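Local coordinates for Non-reducing end alpha-L-arabinofuranosidase BoGH43B (Bacteroides ovatus, PDB 5JOZ), which removes terminal non-reducing alpha-L-arabinofuranosyl residues from the side branches of xyloglucan, converting its S units to X units, at residues 53-62 against 105-116. Numbering follows the deposited sequence.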
ATOM      1  N   ILE A  53     -12.363   4.357   2.642  1.00 23.69           N
ATOM      2  CA  ILE A  53     -13.322   4.635   3.738  1.00 24.65           C
ATOM      3  C   ILE A  53     -12.755   4.536   5.159  1.00 25.61           C
ATOM      4  O   ILE A  53     -13.379   5.014   6.108  1.00 25.61           O
ATOM      5  CB  ILE A  53     -14.590   3.743   3.649  1.00 27.50           C
ATOM      6  CG1 ILE A  53     -14.254   2.246   3.748  1.00 26.97           C
ATOM      7  CG2 ILE A  53     -15.366   4.028   2.363  1.00 26.10           C
ATOM      8  CD1 ILE A  53     -15.442   1.423   4.196  1.00 29.36           C
ATOM      9  N   GLY A  54     -11.595   3.910   5.316  1.00 23.58           N
ATOM     10  CA  GLY A  54     -10.986   3.774   6.630  1.00 23.26           C
ATOM     11  C   GLY A  54      -9.721   2.960   6.527  1.00 24.77           C
ATOM     12  O   GLY A  54      -9.232   2.691   5.423  1.00 23.99           O
ATOM     13  N   HIS A  55      -9.185   2.586   7.681  1.00 22.40           N
ATOM     14  CA  HIS A  55      -8.043   1.689   7.763  1.00 23.50           C
ATOM     15  C   HIS A  55      -8.334   0.674   8.859  1.00 24.13           C
ATOM     16  O   HIS A  55      -8.930   1.017   9.881  1.00 30.65           O
ATOM     17  CB  HIS A  55      -6.772   2.486   8.072  1.00 23.83           C
ATOM     18  CG  HIS A  55      -6.446   3.520   7.040  1.00 26.12           C
ATOM     19  ND1 HIS A  55      -7.131   4.711   6.943  1.00 28.54           N
ATOM     20  CD2 HIS A  55      -5.521   3.538   6.051  1.00 25.13           C
ATOM     21  CE1 HIS A  55      -6.654   5.408   5.926  1.00 25.79           C
ATOM     22  NE2 HIS A  55      -5.671   4.723   5.376  1.00 25.08           N
ATOM     23  N   ALA A  56      -7.932  -0.573   8.652  1.00 24.68           N
ATOM     24  CA  ALA A  56      -8.143  -1.606   9.666  1.00 24.96           C
ATOM     25  C   ALA A  56      -7.359  -1.277  10.926  1.00 27.16           C
ATOM     26  O   ALA A  56      -7.828  -1.532  12.029  1.00 29.32           O
ATOM     27  CB  ALA A  56      -7.747  -2.970   9.150  1.00 25.43           C
ATOM     28  N   LEU A  57      -6.172  -0.697  10.747  1.00 27.87           N
ATOM     29  CA  LEU A  57      -5.265  -0.403  11.849  1.00 27.77           C
ATOM     30  C   LEU A  57      -5.031   1.120  11.972  1.00 29.54           C
ATOM     31  O   LEU A  57      -3.961   1.651  11.627  1.00 31.74           O
ATOM     32  CB  LEU A  57      -3.963  -1.205  11.665  1.00 28.20           C
ATOM     33  CG  LEU A  57      -4.074  -2.686  11.232  1.00 27.23           C
ATOM     34  CD1 LEU A  57      -2.683  -3.268  11.091  1.00 28.09           C
ATOM     35  CD2 LEU A  57      -4.910  -3.541  12.196  1.00 29.37           C
ATOM     36  N   SER A  58      -6.061   1.793  12.490  1.00 29.91           N
ATOM     37  CA  SER A  58      -6.090   3.254  12.681  1.00 32.03           C
ATOM     38  C   SER A  58      -5.583   3.746  14.055  1.00 33.49           C
ATOM     39  O   SER A  58      -5.636   4.955  14.321  1.00 28.67           O
ATOM     40  CB  SER A  58      -7.524   3.781  12.480  1.00 32.16           C
ATOM     41  OG  SER A  58      -8.054   3.440  11.205  1.00 36.50           O
ATOM     42  N   ARG A  59      -5.112   2.842  14.921  1.00 30.42           N
ATOM     43  CA  ARG A  59      -4.643   3.222  16.262  1.00 30.28           C
ATOM     44  C   ARG A  59      -3.290   2.575  16.560  1.00 28.13           C
ATOM     45  O   ARG A  59      -2.976   1.530  16.003  1.00 30.99           O
ATOM     46  CB  ARG A  59      -5.685   2.818  17.320  1.00 31.88           C
ATOM     47  CG  ARG A  59      -7.029   3.537  17.160  1.00 33.08           C
ATOM     48  CD  ARG A  59      -8.003   3.281  18.308  1.00 34.77           C
ATOM     49  NE  ARG A  59      -8.115   1.862  18.685  1.00 34.17           N
ATOM     50  CZ  ARG A  59      -8.811   0.932  18.028  1.00 34.87           C
ATOM     51  NH1 ARG A  59      -9.474   1.220  16.905  1.00 40.14           N
ATOM     52  NH2 ARG A  59      -8.838  -0.316  18.488  1.00 36.04           N
ATOM     53  N   PRO A  60      -2.485   3.185  17.447  1.00 31.15           N
ATOM     54  CA  PRO A  60      -1.183   2.579  17.783  1.00 31.37           C
ATOM     55  C   PRO A  60      -1.242   1.193  18.483  1.00 32.36           C
ATOM     56  O   PRO A  60      -0.300   0.410  18.364  1.00 31.70           O
ATOM     57  CB  PRO A  60      -0.521   3.630  18.695  1.00 33.68           C
ATOM     58  CG  PRO A  60      -1.626   4.508  19.189  1.00 34.41           C
ATOM     59  CD  PRO A  60      -2.715   4.464  18.157  1.00 34.70           C
ATOM     60  N   GLU A  61      -2.318   0.891  19.200  1.00 34.93           N
ATOM     61  CA  GLU A  61      -2.409  -0.419  19.878  1.00 46.26           C
ATOM     62  C   GLU A  61      -2.678  -1.584  18.914  1.00 39.97           C
ATOM     63  O   GLU A  61      -2.262  -2.702  19.194  1.00 42.74           O
ATOM     64  CB  GLU A  61      -3.395  -0.410  21.058  1.00 50.54           C
ATOM     65  CG  GLU A  61      -4.843  -0.064  20.734  1.00 61.36           C
ATOM     66  CD  GLU A  61      -5.258   1.348  21.137  1.00 68.35           C
ATOM     67  OE1 GLU A  61      -4.457   2.301  20.955  1.00 61.48           O
ATOM     68  OE2 GLU A  61      -6.408   1.494  21.622  1.00 67.64           O
ATOM     69  N   ASN A  62      -3.345  -1.321  17.783  1.00 42.64           N
ATOM     70  CA  ASN A  62      -3.505  -2.338  16.717  1.00 38.39           C
ATOM     71  C   ASN A  62      -2.528  -2.226  15.522  1.00 35.20           C
ATOM     72  O   ASN A  62      -2.591  -3.058  14.623  1.00 38.32           O
ATOM     73  CB  ASN A  62      -4.979  -2.501  16.258  1.00 32.42           C
ATOM     74  CG  ASN A  62      -5.579  -1.249  15.634  1.00 33.07           C
ATOM     75  OD1 ASN A  62      -4.880  -0.348  15.187  1.00 31.87           O
ATOM     76  ND2 ASN A  62      -6.910  -1.198  15.605  1.00 33.64           N
ATOM     77  N   VAL A 105      -8.227  -8.323  13.509  1.00 27.66           N
ATOM     78  CA  VAL A 105      -9.096  -7.304  14.094  1.00 24.22           C
ATOM     79  C   VAL A 105     -10.472  -7.418  13.457  1.00 25.31           C
ATOM     80  O   VAL A 105     -10.588  -7.897  12.334  1.00 30.32           O
ATOM     81  CB  VAL A 105      -8.547  -5.865  13.884  1.00 26.48           C
ATOM     82  CG1 VAL A 105      -7.307  -5.638  14.728  1.00 24.23           C
ATOM     83  CG2 VAL A 105      -8.241  -5.576  12.420  1.00 26.80           C
ATOM     84  N   THR A 106     -11.495  -6.946  14.168  1.00 24.96           N
ATOM     85  CA  THR A 106     -12.889  -7.095  13.759  1.00 25.38           C
ATOM     86  C   THR A 106     -13.663  -5.782  13.793  1.00 26.06           C
ATOM     87  O   THR A 106     -13.274  -4.846  14.471  1.00 26.74           O
ATOM     88  CB  THR A 106     -13.661  -8.120  14.651  1.00 28.75           C
ATOM     89  OG1 THR A 106     -13.855  -7.601  15.972  1.00 26.18           O
ATOM     90  CG2 THR A 106     -12.922  -9.447  14.727  1.00 30.08           C
ATOM     91  N   ALA A 107     -14.776  -5.735  13.065  1.00 30.13           N
ATOM     92  CA  ALA A 107     -15.634  -4.549  13.037  1.00 31.80           C
ATOM     93  C   ALA A 107     -17.060  -4.867  12.582  1.00 31.66           C
ATOM     94  O   ALA A 107     -17.289  -5.819  11.840  1.00 32.30           O
ATOM     95  CB  ALA A 107     -15.027  -3.496  12.120  1.00 34.21           C
ATOM     96  N   LYS A 108     -18.012  -4.063  13.043  1.00 34.55           N
ATOM     97  CA  LYS A 108     -19.380  -4.092  12.524  1.00 35.15           C
ATOM     98  C   LYS A 108     -19.452  -3.202  11.280  1.00 35.21           C
ATOM     99  O   LYS A 108     -20.096  -3.553  10.304  1.00 35.65           O
ATOM    100  CB  LYS A 108     -20.375  -3.621  13.598  1.00 35.79           C
ATOM    101  N   ASN A 109     -18.779  -2.049  11.335  1.00 37.36           N
ATOM    102  CA  ASN A 109     -18.702  -1.089  10.237  1.00 32.59           C
ATOM    103  C   ASN A 109     -17.283  -1.184   9.642  1.00 37.52           C
ATOM    104  O   ASN A 109     -16.299  -0.969  10.360  1.00 40.18           O
ATOM    105  CB  ASN A 109     -18.958   0.318  10.794  1.00 31.57           C
ATOM    106  CG  ASN A 109     -19.265   1.356   9.715  1.00 35.24           C
ATOM    107  OD1 ASN A 109     -18.703   1.359   8.615  1.00 35.02           O
ATOM    108  ND2 ASN A 109     -20.159   2.263  10.045  1.00 39.82           N
ATOM    109  N   PRO A 110     -17.157  -1.483   8.330  1.00 33.39           N
ATOM    110  CA  PRO A 110     -15.821  -1.584   7.748  1.00 32.01           C
ATOM    111  C   PRO A 110     -15.065  -0.244   7.683  1.00 30.42           C
ATOM    112  O   PRO A 110     -13.845  -0.246   7.556  1.00 30.91           O
ATOM    113  CB  PRO A 110     -16.101  -2.134   6.349  1.00 35.07           C
ATOM    114  CG  PRO A 110     -17.455  -1.617   6.016  1.00 34.95           C
ATOM    115  CD  PRO A 110     -18.211  -1.595   7.303  1.00 32.34           C
ATOM    116  N   ALA A 111     -15.783   0.875   7.787  1.00 30.10           N
ATOM    117  CA  ALA A 111     -15.160   2.201   7.960  1.00 34.94           C
ATOM    118  C   ALA A 111     -14.485   2.365   9.312  1.00 36.45           C
ATOM    119  O   ALA A 111     -13.621   3.222   9.460  1.00 40.67           O
ATOM    120  CB  ALA A 111     -16.190   3.307   7.775  1.00 36.08           C
ATOM    121  N   GLY A 112     -14.898   1.563  10.295  1.00 42.13           N
ATOM    122  CA  GLY A 112     -14.364   1.606  11.659  1.00 42.56           C
ATOM    123  C   GLY A 112     -15.473   1.943  12.652  1.00 39.08           C
ATOM    124  O   GLY A 112     -16.562   2.357  12.239  1.00 41.89           O
ATOM    125  N   PRO A 113     -15.223   1.807  13.956  1.00 36.63           N
ATOM    126  CA  PRO A 113     -13.925   1.438  14.528  1.00 34.22           C
ATOM    127  C   PRO A 113     -13.621  -0.064  14.485  1.00 34.32           C
ATOM    128  O   PRO A 113     -14.538  -0.888  14.581  1.00 38.81           O
ATOM    129  CB  PRO A 113     -14.082   1.872  15.989  1.00 35.73           C
ATOM    130  CG  PRO A 113     -15.539   1.651  16.272  1.00 33.43           C
ATOM    131  CD  PRO A 113     -16.217   2.111  15.012  1.00 33.85           C
ATOM    132  N   TRP A 114     -12.342  -0.407  14.361  1.00 33.34           N
ATOM    133  CA  TRP A 114     -11.898  -1.795  14.456  1.00 30.29           C
ATOM    134  C   TRP A 114     -11.400  -2.086  15.865  1.00 30.50           C
ATOM    135  O   TRP A 114     -10.940  -1.191  16.560  1.00 34.85           O
ATOM    136  CB  TRP A 114     -10.785  -2.077  13.448  1.00 27.79           C
ATOM    137  CG  TRP A 114     -11.260  -2.034  12.009  1.00 28.81           C
ATOM    138  CD1 TRP A 114     -11.460  -0.921  11.244  1.00 25.86           C
ATOM    139  CD2 TRP A 114     -11.582  -3.151  11.177  1.00 28.13           C
ATOM    140  NE1 TRP A 114     -11.890  -1.277   9.995  1.00 26.44           N
ATOM    141  CE2 TRP A 114     -11.971  -2.637   9.921  1.00 26.56           C
ATOM    142  CE3 TRP A 114     -11.586  -4.540  11.375  1.00 28.02           C
ATOM    143  CZ2 TRP A 114     -12.364  -3.461   8.860  1.00 29.67           C
ATOM    144  CZ3 TRP A 114     -11.969  -5.363  10.324  1.00 29.15           C
ATOM    145  CH2 TRP A 114     -12.351  -4.818   9.075  1.00 31.99           C
ATOM    146  N   SER A 115     -11.460  -3.353  16.259  1.00 27.35           N
ATOM    147  CA  SER A 115     -10.969  -3.802  17.559  1.00 28.01           C
ATOM    148  C   SER A 115      -9.441  -3.744  17.699  1.00 33.66           C
ATOM    149  O   SER A 115      -8.699  -3.527  16.714  1.00 31.65           O
ATOM    150  CB  SER A 115     -11.415  -5.251  17.808  1.00 29.28           C
ATOM    151  OG  SER A 115     -10.695  -6.167  16.986  1.00 24.50           O
ATOM    152  N   ASP A 116      -8.983  -3.975  18.933  1.00 31.96           N
ATOM    153  CA  ASP A 116      -7.569  -4.230  19.226  1.00 31.03           C
ATOM    154  C   ASP A 116      -7.220  -5.601  18.649  1.00 30.44           C
ATOM    155  O   ASP A 116      -8.122  -6.365  18.316  1.00 29.09           O
ATOM    156  CB  ASP A 116      -7.319  -4.165  20.742  1.00 34.50           C
ATOM    157  CG  ASP A 116      -7.474  -2.745  21.313  1.00 39.20           C
ATOM    158  OD1 ASP A 116      -7.537  -1.760  20.541  1.00 37.10           O
ATOM    159  OD2 ASP A 116      -7.522  -2.615  22.553  1.00 40.60           O
TER
HETATM  160  O   HOH W   1     -10.866   3.214  10.044  1.00 24.42           O
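Arg59 reaches across to residues 114-116 and lays the edge of its guanidinium group against their backbone. Arg59 NH1 and NH2 both hydrogen-bond to Trp114 O, at 2.8 and 3.0 Å. Arg59 NH2 also meets Asp116 OD1 at 2.8 Å in a salt bridge. These partners lie close to the guanidinium plane, but the Asp116 carboxylate is turned 40° from it. The long Arg59 chain bends at chi3 (-47°), which turns its guanidinium edge to these acceptors, and Arg59 NE gives a weak hydrogen bond to Glu61 OE2, part of the same salt-bridge network. Asn62 ND2 lies over one guanidinium face, toward its rim, and gives a nearly straight bond (177°) to Ser115 O, 3.1 Å away, from above that carbonyl's plane. With an alanine here instead of Arg59, Trp114 O would probably lose both of these donors, and the Glu61 and Asp116 carboxylates their shared cation.

Beyond this polar end, the Trp114 indole is sandwiched between two alanines: Ala107 CB over one face, and Ala56 CA over the other in a CH-pi contact, 3.7 Å from the five-membered ring's centroid. Alanine's small side chain suits both places, letting the indole lie close to the chain at Ala56. Leu57 CD2 meets Val105 CG2 at 3.9 Å, and Ile53 CD1 rests on Pro110 and Ala111 in the turn 109-112. A CB on Gly54 would clash with Ala111 O. A water bridges His55 N and Ala111 O.

The contact thus joins neighbouring blades of the GH43 five-bladed beta-propeller: apolar packing beside Trp114 fills the seam, while one guanidinium serves two carboxylates that would otherwise probably repel each other, Asp116 closely and Glu61 weakly.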